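DNA repair protein RAD7 (PDB 5ZB2) promotes, as part of the global genome repair complex of yeast, nucleotide excision repair of damage in nontranscribing DNA, and interacts with ELC1. Local coordinates at residues V222-I228 against D248-M253. Numbering follows the deposited sequence.
Sequences VNDEIII and DLTDSM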
loop_
_atom_site.group_PDB
_atom_site.type_symbol
_atom_site.label_atom_id
_atom_site.label_comp_id
_atom_site.label_asym_id
_atom_site.label_seq_id
_atom_site.Cartn_x
_atom_site.Cartn_y
_atom_site.Cartn_z
ATOM N N VAL A 222 -6.359 35.285 -20.363
ATOM C CA VAL A 222 -6.925 35.928 -19.175
ATOM C C VAL A 222 -7.000 37.417 -19.493
ATOM O O VAL A 222 -6.082 38.179 -19.180
ATOM C CB VAL A 222 -6.092 35.664 -17.917
ATOM C CG1 VAL A 222 -6.655 36.435 -16.720
ATOM C CG2 VAL A 222 -6.028 34.169 -17.616
ATOM N N ASN A 223 -8.092 37.846 -20.122
ATOM C CA ASN A 223 -8.221 39.213 -20.605
ATOM C C ASN A 223 -9.242 39.981 -19.773
ATOM O O ASN A 223 -9.956 39.417 -18.940
ATOM C CB ASN A 223 -8.608 39.233 -22.091
ATOM C CG ASN A 223 -9.879 38.459 -22.381
ATOM O OD1 ASN A 223 -10.789 38.394 -21.556
ATOM N ND2 ASN A 223 -9.946 37.869 -23.563
ATOM N N ASP A 224 -9.290 41.295 -20.014
ATOM C CA ASP A 224 -10.184 42.170 -19.262
ATOM C C ASP A 224 -11.615 41.658 -19.297
ATOM O O ASP A 224 -12.292 41.596 -18.265
ATOM C CB ASP A 224 -10.119 43.591 -19.823
ATOM C CG ASP A 224 -8.762 44.227 -19.645
ATOM O OD1 ASP A 224 -8.199 44.127 -18.535
ATOM O OD2 ASP A 224 -8.259 44.829 -20.615
ATOM N N GLU A 225 -12.093 41.288 -20.488
ATOM C CA GLU A 225 -13.489 40.887 -20.639
ATOM C C GLU A 225 -13.841 39.728 -19.713
ATOM O O GLU A 225 -14.910 39.724 -19.090
ATOM C CB GLU A 225 -13.766 40.513 -22.096
ATOM C CG GLU A 225 -15.244 40.411 -22.443
ATOM C CD GLU A 225 -15.486 40.060 -23.900
ATOM O OE1 GLU A 225 -16.365 39.214 -24.169
ATOM O OE2 GLU A 225 -14.798 40.629 -24.776
ATOM N N ILE A 226 -12.954 38.736 -19.608
ATOM C CA ILE A 226 -13.239 37.571 -18.773
ATOM C C ILE A 226 -13.280 37.962 -17.300
ATOM O O ILE A 226 -14.160 37.520 -16.552
ATOM C CB ILE A 226 -12.202 36.462 -19.038
ATOM C CG1 ILE A 226 -12.372 35.920 -20.461
ATOM C CG2 ILE A 226 -12.335 35.335 -18.013
ATOM C CD1 ILE A 226 -11.283 34.969 -20.904
ATOM N N ILE A 227 -12.329 38.787 -16.856
ATOM C CA ILE A 227 -12.270 39.142 -15.442
ATOM C C ILE A 227 -13.432 40.051 -15.062
ATOM O O ILE A 227 -13.948 39.969 -13.940
ATOM C CB ILE A 227 -10.917 39.798 -15.114
ATOM C CG1 ILE A 227 -9.769 38.824 -15.406
ATOM C CG2 ILE A 227 -10.880 40.278 -13.661
ATOM C CD1 ILE A 227 -9.850 37.493 -14.658
ATOM N N ILE A 228 -13.859 40.929 -15.971
ATOM C CA ILE A 228 -15.013 41.781 -15.692
ATOM C C ILE A 228 -16.261 40.929 -15.512
ATOM O O ILE A 228 -16.987 41.065 -14.522
ATOM C CB ILE A 228 -15.193 42.826 -16.806
ATOM C CG1 ILE A 228 -14.028 43.816 -16.777
ATOM C CG2 ILE A 228 -16.529 43.566 -16.652
ATOM C CD1 ILE A 228 -13.923 44.676 -18.017
ATOM N N ASP A 248 -1.883 40.698 -19.556
ATOM C CA ASP A 248 -2.801 41.226 -20.556
ATOM C C ASP A 248 -3.869 42.142 -19.966
ATOM O O ASP A 248 -4.569 42.820 -20.728
ATOM C CB ASP A 248 -3.475 40.067 -21.297
ATOM C CG ASP A 248 -4.027 40.475 -22.646
ATOM O OD1 ASP A 248 -3.216 40.759 -23.556
ATOM O OD2 ASP A 248 -5.268 40.494 -22.802
ATOM N N LEU A 249 -4.014 42.181 -18.642
ATOM C CA LEU A 249 -5.043 42.995 -18.012
ATOM C C LEU A 249 -4.646 44.469 -18.005
ATOM O O LEU A 249 -3.466 44.816 -17.891
ATOM C CB LEU A 249 -5.298 42.515 -16.582
ATOM C CG LEU A 249 -5.786 41.071 -16.448
ATOM C CD1 LEU A 249 -5.969 40.696 -14.987
ATOM C CD2 LEU A 249 -7.079 40.855 -17.218
ATOM N N THR A 250 -5.650 45.340 -18.125
ATOM C CA THR A 250 -5.438 46.779 -18.228
ATOM C C THR A 250 -6.365 47.510 -17.263
ATOM O O THR A 250 -7.141 46.902 -16.520
ATOM C CB THR A 250 -5.684 47.277 -19.657
ATOM O OG1 THR A 250 -7.088 47.239 -19.934
ATOM C CG2 THR A 250 -4.945 46.411 -20.670
ATOM N N ASP A 251 -6.291 48.843 -17.296
ATOM C CA ASP A 251 -7.163 49.657 -16.454
ATOM C C ASP A 251 -8.633 49.322 -16.679
ATOM O O ASP A 251 -9.462 49.541 -15.786
ATOM C CB ASP A 251 -6.918 51.143 -16.724
ATOM C CG ASP A 251 -5.638 51.654 -16.082
ATOM O OD1 ASP A 251 -5.016 50.904 -15.291
ATOM O OD2 ASP A 251 -5.264 52.818 -16.358
ATOM N N SER A 252 -8.975 48.795 -17.857
ATOM C CA SER A 252 -10.359 48.420 -18.131
ATOM C C SER A 252 -10.885 47.468 -17.065
ATOM O O SER A 252 -12.012 47.619 -16.577
ATOM C CB SER A 252 -10.461 47.787 -19.518
ATOM O OG SER A 252 -11.762 47.281 -19.735
ATOM N N MET A 253 -10.078 46.474 -16.692
ATOM C CA MET A 253 -10.467 45.573 -15.611
ATOM C C MET A 253 -10.690 46.346 -14.319
ATOM O O MET A 253 -11.584 46.011 -13.531
ATOM C CB MET A 253 -9.396 44.498 -15.414
ATOM C CG MET A 253 -9.754 43.434 -14.394
ATOM S SD MET A 253 -9.309 43.851 -12.694
ATOM C CE MET A 253 -7.527 43.644 -12.746
HETATM O O HOH W 1 -3.307 38.227 -18.830
HETATM O O HOH W 2 -7.099 42.286 -21.750
#
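The carboxylate of D224 grips T250 twice, joining the starts of two successive helices, 224-234 and 251-261, on the convex side of the leucine-rich repeat solenoid. OD1 offers its syn lone pair to T250 N at 2.9 Å, in a nearly straight bond (167°), while the T250 hydroxyl donates its proton from OG1 to D224 OD2 (2.8 Å), approaching from above the carboxylate plane. Threonine suits this N-cap because OG1 both donates to D224 and accepts from S252 N. Asparagine serves the neighbouring helix likewise: N223 OD1 caps I226 N. With an alanine at D224, T250 N and OG1 would probably lose their carboxylate acceptors, and with them the direct polar link between the two helix starts. Around this grip, waters fill in: one bridges V222 O and D248 N, another links D224 N to the D248 carboxylate at OD2.

Deeper in, L249 brings its CD2 methyl against the backbone of 222-223, 3.5 Å from N223 C, and meets CG1 of I227; both leucine and isoleucine also pack on L243 of strand 240-244, so branched aliphatic chains fill the core between helix and strand. M253 touches I227 through CG, which its first torsion sets trans to the backbone N (chi1 -175°); beyond it the chain, bent at chi2 and chi3, leads away. There M253 CG lies 3.4 Å from the CG2 methyl of I227.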